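Putative flavoprotein (Bacteroides eggerthii, PDB 4ICI) binds flavin mononucleotide in a flavodoxin-like fold and probably takes part in redox chemistry. Local coordinates at residues P50-S53 against A54-D57; N107-I110 against E111-L115; S129-G132 against N133-T136. All coordinates share one frame; numbering follows the deposited sequence. Where two conformers were deposited one is given.

In the fold
All three contacts are local, each formed within one unbroken stretch, so along the chain they lie in series and none nests in or crosses another. From the N terminus, contact 1 closes a turn in the long connection between strand 41-44 and helix 64-70, at the surface beside the flavin. Contact 2 ends helix 104-112, the crossover between the sheet strands 90-96 and 119-125. Contact 3 follows strand 119-125, carrying the chain from the flavin into helix 132-141. Centres of contacts 1 and 2 are about 23 Å apart, as are those of 1 and 3; those of 2 and 3 are about 19 Å apart. Contacts 1 and 3 both contribute residues to the FMN pocket.

Contact 1 (P50-S53 against A54-D57)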
loop_
_atom_site.group_PDB
_atom_site.type_symbol
_atom_site.label_atom_id
_atom_site.label_comp_id
_atom_site.label_asym_id
_atom_site.label_seq_id
_atom_site.Cartn_x
_atom_site.Cartn_y
_atom_site.Cartn_z
ATOM N N PRO A 50 12.064 -8.232 9.454
ATOM C CA PRO A 50 11.696 -6.855 9.818
ATOM C C PRO A 50 12.726 -5.792 9.451
ATOM O O PRO A 50 13.925 -6.047 9.469
ATOM C CB PRO A 50 11.532 -6.933 11.335
ATOM C CG PRO A 50 11.096 -8.354 11.566
ATOM C CD PRO A 50 11.881 -9.155 10.576
ATOM N N TYR A 51 12.237 -4.578 9.165
ATOM C CA TYR A 51 13.080 -3.440 8.884
ATOM C C TYR A 51 13.512 -2.767 10.171
ATOM O O TYR A 51 12.673 -2.346 10.977
ATOM C CB TYR A 51 12.331 -2.434 7.995
ATOM C CG TYR A 51 12.142 -2.909 6.577
ATOM C CD1 TYR A 51 11.074 -3.709 6.232
ATOM C CD2 TYR A 51 13.021 -2.515 5.577
ATOM C CE1 TYR A 51 10.906 -4.149 4.926
ATOM C CE2 TYR A 51 12.882 -2.954 4.277
ATOM C CZ TYR A 51 11.798 -3.744 3.942
ATOM O OH TYR A 51 11.633 -4.217 2.652
ATOM N N THR A 52 14.819 -2.669 10.339
ATOM C CA THR A 52 15.430 -1.942 11.452
ATOM C C THR A 52 15.570 -0.448 11.125
ATOM O O THR A 52 15.445 -0.009 9.989
ATOM C CB THR A 52 16.840 -2.456 11.714
ATOM O OG1 THR A 52 17.609 -2.169 10.544
ATOM C CG2 THR A 52 16.869 -3.966 12.042
ATOM N N SER A 53 15.881 0.355 12.140
ATOM C CA SER A 53 16.158 1.772 11.885
ATOM C C SER A 53 17.304 1.937 10.893
ATOM O O SER A 53 17.240 2.780 9.991
ATOM C CB SER A 53 16.448 2.516 13.187
ATOM O OG SER A 53 15.330 2.439 14.036
ATOM N N ALA A 54 18.351 1.122 11.025
ATOM C CA ALA A 54 19.458 1.179 10.095
ATOM C C ALA A 54 19.005 0.883 8.664
ATOM O O ALA A 54 19.443 1.544 7.716
ATOM C CB ALA A 54 20.560 0.191 10.513
ATOM N N ASP A 55 18.137 -0.114 8.512
ATOM C CA ASP A 55 17.593 -0.454 7.212
ATOM C C ASP A 55 16.919 0.739 6.544
ATOM O O ASP A 55 16.903 0.839 5.311
ATOM C CB ASP A 55 16.559 -1.566 7.302
ATOM C CG ASP A 55 17.140 -2.949 7.620
ATOM O OD1 ASP A 55 18.356 -3.186 7.467
ATOM O OD2 ASP A 55 16.296 -3.813 7.937
ATOM N N LEU A 56 16.288 1.581 7.368
ATOM C CA LEU A 56 15.503 2.734 6.906
ATOM C C LEU A 56 16.303 4.029 6.737
ATOM O O LEU A 56 15.728 5.085 6.478
ATOM C CB LEU A 56 14.341 2.943 7.868
ATOM C CG LEU A 56 13.381 1.755 8.003
ATOM C CD1 LEU A 56 12.384 1.927 9.203
ATOM C CD2 LEU A 56 12.641 1.442 6.694
ATOM N N ASP A 57 17.623 3.945 6.827
ATOM C CA ASP A 57 18.463 5.130 6.753
ATOM C C ASP A 57 18.650 5.525 5.293
ATOM O O ASP A 57 19.506 4.996 4.576
ATOM C CB ASP A 57 19.814 4.896 7.440
ATOM C CG ASP A 57 20.659 6.173 7.520
ATOM O OD1 ASP A 57 20.229 7.207 6.947
ATOM O OD2 ASP A 57 21.760 6.121 8.137
HETATM O O HOH W 1 16.768 -6.268 8.874
#
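Carbonyl O of T52 receives backbone N of L56 at 3.2 Å, an i to i+4 bond that closes a turn in which S53, A54 and D55 all have helical backbone angles. The side chains of T52 and D55 complete a reciprocal pair. D55 N donates to T52 OG1 at 2.9 Å, and T52 N donates to D55 OD2 at 3.0 Å, the reciprocal pattern of a capping box, here around a single helix-like turn. The first bond depends on T52 OG1 lying between its own backbone N and carbonyl carbon (chi1 64°), where it faces the turn. In the second, T52 N approaches the carboxylate from above its plane, 49° out of it. A water can bridge the same OD2, at 2.7 Å, to P50 O, and R64 forms a salt bridge with it. Y51 CB meets L56 CD2 at 4.1 Å, while ring atom CD2 of Y51 lies 4.0 Å from D55 CB, the ring and carboxylate planes nearly perpendicular. The ring also makes a cation-pi contact with R64, its hydroxyl bonds to E68, and L56 reaches on to touch FMN. With a backbone N-H, a water and an arginine all directed at OD2, D55 is probably ionised, its negative charge shared between the start of the turn and R64.

Contact 2 (N107-I110 against E111-L115); sequences NTFI and EGHSL
F109 O takes two bonds at the C-terminal end of helix 104-112, the helix of the beta-alpha-beta crossover between strands 90-96 and 119-125. H113 ND1 donates to it at 2.9 Å, the oxygen lying close to the imidazole plane; G112 N reaches it from above the carbonyl plane at 3.2 Å. Just before it in the helix, E111 N donates to N107 O at 2.9 Å, while the E111 carboxylate turns outward to R75 and Y142. On the far side of the imidazole, H113 NE2 pairs with K82 N, consistent with a neutral ring protonated at ND1. The F109 ring swings toward H113 because its CG stands opposite the backbone N (chi1 171°). The two ring planes are inclined by 37°, with centroids 4.4 Å apart, and F109 CE1 sits 3.5 Å above the imidazole centre. Substituting an alanine for H113 would probably leave F109 O with G112 N alone of the two donors, K82 N without its acceptor, and F109 CD1 and CE1 without the imidazole they pack on. Packing continues against strand 90-96, where F109 and I110 both touch I93, and I110 CG1 meets L115 CD1 at 4.2 Å.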
loop_
_atom_site.group_PDB
_atom_site.type_symbol
_atom_site.label_atom_id
_atom_site.label_comp_id
_atom_site.label_asym_id
_atom_site.label_seq_id
_atom_site.Cartn_x
_atom_site.Cartn_y
_atom_site.Cartn_z
ATOM N N ASN A 107 5.271 -4.631 -4.388
ATOM C CA ASN A 107 5.366 -5.482 -5.567
ATOM C C ASN A 107 5.282 -6.971 -5.176
ATOM O O ASN A 107 4.616 -7.774 -5.839
ATOM C CB ASN A 107 6.653 -5.216 -6.353
ATOM C CG ASN A 107 6.799 -3.764 -6.774
ATOM O OD1 ASN A 107 7.298 -2.924 -6.008
ATOM N ND2 ASN A 107 6.359 -3.451 -7.995
ATOM N N THR A 108 5.967 -7.362 -4.088
ATOM C CA THR A 108 5.854 -8.755 -3.632
ATOM C C THR A 108 4.391 -9.112 -3.332
ATOM O O THR A 108 3.903 -10.175 -3.750
ATOM C CB THR A 108 6.690 -9.022 -2.379
ATOM O OG1 THR A 108 7.996 -8.479 -2.593
ATOM C CG2 THR A 108 6.727 -10.513 -2.042
ATOM N N PHE A 109 3.681 -8.203 -2.671
ATOM C CA PHE A 109 2.286 -8.418 -2.365
ATOM C C PHE A 109 1.426 -8.597 -3.624
ATOM O O PHE A 109 0.666 -9.588 -3.757
ATOM C CB PHE A 109 1.716 -7.261 -1.528
ATOM C CG PHE A 109 0.226 -7.339 -1.379
ATOM C CD1 PHE A 109 -0.354 -8.304 -0.575
ATOM C CD2 PHE A 109 -0.611 -6.430 -2.058
ATOM C CE1 PHE A 109 -1.734 -8.397 -0.465
ATOM C CE2 PHE A 109 -1.978 -6.552 -1.944
ATOM C CZ PHE A 109 -2.524 -7.524 -1.157
ATOM N N ILE A 110 1.552 -7.650 -4.553
ATOM C CA ILE A 110 0.719 -7.657 -5.764
ATOM C C ILE A 110 0.993 -8.928 -6.577
ATOM O O ILE A 110 0.065 -9.547 -7.091
ATOM C CB ILE A 110 0.946 -6.395 -6.596
ATOM C CG1 ILE A 110 0.358 -5.177 -5.880
ATOM C CG2 ILE A 110 0.341 -6.527 -8.028
ATOM C CD1 ILE A 110 0.847 -3.861 -6.434
ATOM N N GLU A 111 2.267 -9.306 -6.690
ATOM C CA GLU A 111 2.629 -10.442 -7.521
ATOM C C GLU A 111 2.286 -11.801 -6.897
ATOM O O GLU A 111 2.201 -12.837 -7.595
ATOM C CB GLU A 111 4.105 -10.346 -7.911
ATOM C CG GLU A 111 4.363 -9.188 -8.825
ATOM C CD GLU A 111 5.812 -8.939 -9.148
ATOM O OE1 GLU A 111 6.677 -9.789 -8.781
ATOM O OE2 GLU A 111 6.072 -7.888 -9.784
ATOM N N GLY A 112 2.049 -11.813 -5.599
ATOM C CA GLY A 112 1.754 -13.036 -4.883
ATOM C C GLY A 112 0.286 -13.283 -4.578
ATOM O O GLY A 112 -0.061 -14.325 -4.017
ATOM N N HIS A 113 -0.574 -12.308 -4.889
ATOM C CA HIS A 113 -2.008 -12.408 -4.643
ATOM C C HIS A 113 -2.745 -12.143 -5.961
ATOM O O HIS A 113 -2.416 -11.187 -6.641
ATOM C CB HIS A 113 -2.427 -11.394 -3.579
ATOM C CG HIS A 113 -1.881 -11.678 -2.206
ATOM N ND1 HIS A 113 -0.585 -11.393 -1.837
ATOM C CD2 HIS A 113 -2.469 -12.209 -1.106
ATOM C CE1 HIS A 113 -0.398 -11.741 -0.577
ATOM N NE2 HIS A 113 -1.528 -12.241 -0.107
ATOM N N SER A 114 -3.736 -12.950 -6.311
ATOM C CA SER A 114 -4.528 -12.677 -7.501
ATOM C C SER A 114 -5.477 -11.518 -7.220
ATOM O O SER A 114 -6.329 -11.610 -6.335
ATOM C CB SER A 114 -5.324 -13.888 -7.958
ATOM O OG SER A 114 -6.054 -13.530 -9.136
ATOM N N LEU A 115 -5.276 -10.428 -7.941
ATOM C CA LEU A 115 -6.096 -9.240 -7.803
ATOM C C LEU A 115 -6.923 -8.985 -9.069
ATOM O O LEU A 115 -7.626 -7.973 -9.168
ATOM C CB LEU A 115 -5.207 -8.033 -7.483
ATOM C CG LEU A 115 -4.408 -8.165 -6.176
ATOM C CD1 LEU A 115 -3.495 -6.952 -6.039
ATOM C CD2 LEU A 115 -5.318 -8.299 -4.946
#

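Contact 3 (S129-G132 against N133-T136); sequences SSIG and NSAT. With FMN (flavin mononucleotide), chain B.
In the FMN pocket of this flavodoxin-like fold, S129 meets the pyrimidine end of the flavin just ahead of helix 132-141, across whose first turn I131 and S134 bond. S129 grips the cofactor twice. Its backbone N donates to FMN O2 at 2.7 Å, almost straight at 173°, and its OG accepts from FMN N3 at 2.8 Å. With OG set beside its own backbone N (chi1 -71°), the pairing is complementary to the O2 and N3-H edge of the flavin, consistent with a part in its recognition. The helix starts at G132, and I131 O just ahead of it accepts from A135 N at 3.1 Å, nearly in line with the carbonyl bond, and from S134 OG at 2.8 Å, tilted out of the carbonyl plane. S134 OG also bonds to Y95 OH, linking this turn to strand 90-96. Two waters serve the helix start: one can bridge S134 N to S130 O, and the other N133 N to S130 O and S130 OG, so the N-H groups of N133 and S134 each have a water as acceptor. N133 ND2 is held by D100 O, while I131 and A135 pack on A124 and P122 of strand 119-125. T136 N bonds to G132 O at 2.9 Å, and S134 OG also lies 3.5 Å from I131 CG1.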
loop_
_atom_site.group_PDB
_atom_site.type_symbol
_atom_site.label_atom_id
_atom_site.label_comp_id
_atom_site.label_asym_id
_atom_site.label_seq_id
_atom_site.Cartn_x
_atom_site.Cartn_y
_atom_site.Cartn_z
ATOM N N SER A 129 5.905 14.191 0.136
ATOM C CA SER A 129 5.667 13.828 -1.247
ATOM C C SER A 129 4.214 13.446 -1.452
ATOM O O SER A 129 3.584 12.827 -0.588
ATOM C CB SER A 129 6.523 12.646 -1.661
ATOM O OG SER A 129 7.885 13.014 -1.768
ATOM N N SER A 130 3.706 13.762 -2.636
ATOM C CA SER A 130 2.384 13.331 -3.055
ATOM C C SER A 130 2.425 11.853 -3.425
ATOM O O SER A 130 3.489 11.273 -3.699
ATOM C CB SER A 130 1.908 14.134 -4.255
ATOM O OG SER A 130 2.754 13.926 -5.352
ATOM N N ILE A 131 1.261 11.245 -3.463
ATOM C CA ILE A 131 1.161 9.852 -3.861
ATOM C C ILE A 131 1.297 9.629 -5.355
ATOM O O ILE A 131 1.559 8.505 -5.777
ATOM C CB ILE A 131 -0.173 9.213 -3.380
ATOM C CG1 ILE A 131 -0.087 7.665 -3.366
ATOM C CG2 ILE A 131 -1.392 9.744 -4.174
ATOM C CD1 ILE A 131 -1.301 6.974 -2.721
ATOM N N GLY A 132 1.112 10.673 -6.157
ATOM C CA GLY A 132 0.952 10.500 -7.596
ATOM C C GLY A 132 2.005 9.680 -8.301
ATOM O O GLY A 132 1.675 8.784 -9.099
ATOM N N ASN A 133 3.275 9.993 -8.047
ATOM C CA ASN A 133 4.329 9.241 -8.739
ATOM C C ASN A 133 4.294 7.749 -8.451
ATOM O O ASN A 133 4.316 6.923 -9.366
ATOM C CB ASN A 133 5.717 9.790 -8.453
ATOM C CG ASN A 133 6.756 9.197 -9.383
ATOM O OD1 ASN A 133 6.751 9.498 -10.594
ATOM N ND2 ASN A 133 7.571 8.287 -8.869
ATOM N N SER A 134 4.151 7.426 -7.180
ATOM C CA SER A 134 4.186 6.027 -6.775
ATOM C C SER A 134 3.019 5.300 -7.412
ATOM O O SER A 134 3.153 4.162 -7.853
ATOM C CB SER A 134 4.166 5.929 -5.242
ATOM O OG SER A 134 2.917 6.310 -4.667
ATOM N N ALA A 135 1.834 5.936 -7.419
ATOM C CA ALA A 135 0.647 5.344 -7.989
ATOM C C ALA A 135 0.756 5.167 -9.501
ATOM O O ALA A 135 0.330 4.152 -10.050
ATOM C CB ALA A 135 -0.575 6.176 -7.619
ATOM N N THR A 136 1.337 6.150 -10.163
ATOM C CA THR A 136 1.576 6.062 -11.616
ATOM C C THR A 136 2.484 4.879 -11.950
ATOM O O THR A 136 2.192 4.108 -12.860
ATOM C CB THR A 136 2.154 7.368 -12.144
ATOM O OG1 THR A 136 1.151 8.378 -12.032
ATOM C CG2 THR A 136 2.630 7.270 -13.601
HETATM N N1 FMN B . 8.783 10.919 2.439
HETATM C C2 FMN B . 8.503 11.703 1.347
HETATM O O2 FMN B . 7.723 12.645 1.474
HETATM N N3 FMN B . 9.109 11.429 0.129
HETATM C C4 FMN B . 10.034 10.411 -0.037
HETATM O O4 FMN B . 10.469 10.225 -1.189
HETATM C C4A FMN B . 10.349 9.633 1.089
HETATM N N5 FMN B . 11.305 8.598 0.994
HETATM C C5A FMN B . 11.550 7.827 2.138
HETATM C C6 FMN B . 12.466 6.770 2.063
HETATM C C7 FMN B . 12.720 5.985 3.159
HETATM C C7M FMN B . 13.665 4.825 3.051
HETATM C C8 FMN B . 12.067 6.215 4.358
HETATM C C8M FMN B . 12.366 5.359 5.567
HETATM C C9 FMN B . 11.165 7.268 4.446
HETATM C C9A FMN B . 10.876 8.079 3.332
HETATM N N10 FMN B . 9.954 9.136 3.409
HETATM C C10 FMN B . 9.693 9.898 2.297
HETATM C "C1'" FMN B . 9.198 9.381 4.689
HETATM C "C2'" FMN B . 8.040 8.347 4.791
HETATM O "O2'" FMN B . 7.237 8.267 3.638
HETATM C "C3'" FMN B . 7.062 8.704 5.928
HETATM O "O3'" FMN B . 7.802 9.005 7.154
HETATM C "C4'" FMN B . 5.954 7.633 6.162
HETATM O "O4'" FMN B . 4.926 8.264 6.887
HETATM C "C5'" FMN B . 6.521 6.452 7.037
HETATM O "O5'" FMN B . 5.453 5.550 7.173
HETATM P P FMN B . 5.507 4.283 8.149
HETATM O O1P FMN B . 5.630 4.879 9.561
HETATM O O2P FMN B . 4.332 3.462 7.905
HETATM O O3P FMN B . 6.735 3.424 7.831
HETATM O O HOH W 2 4.737 9.101 -4.897
HETATM O O HOH W 3 4.637 12.072 -6.380
#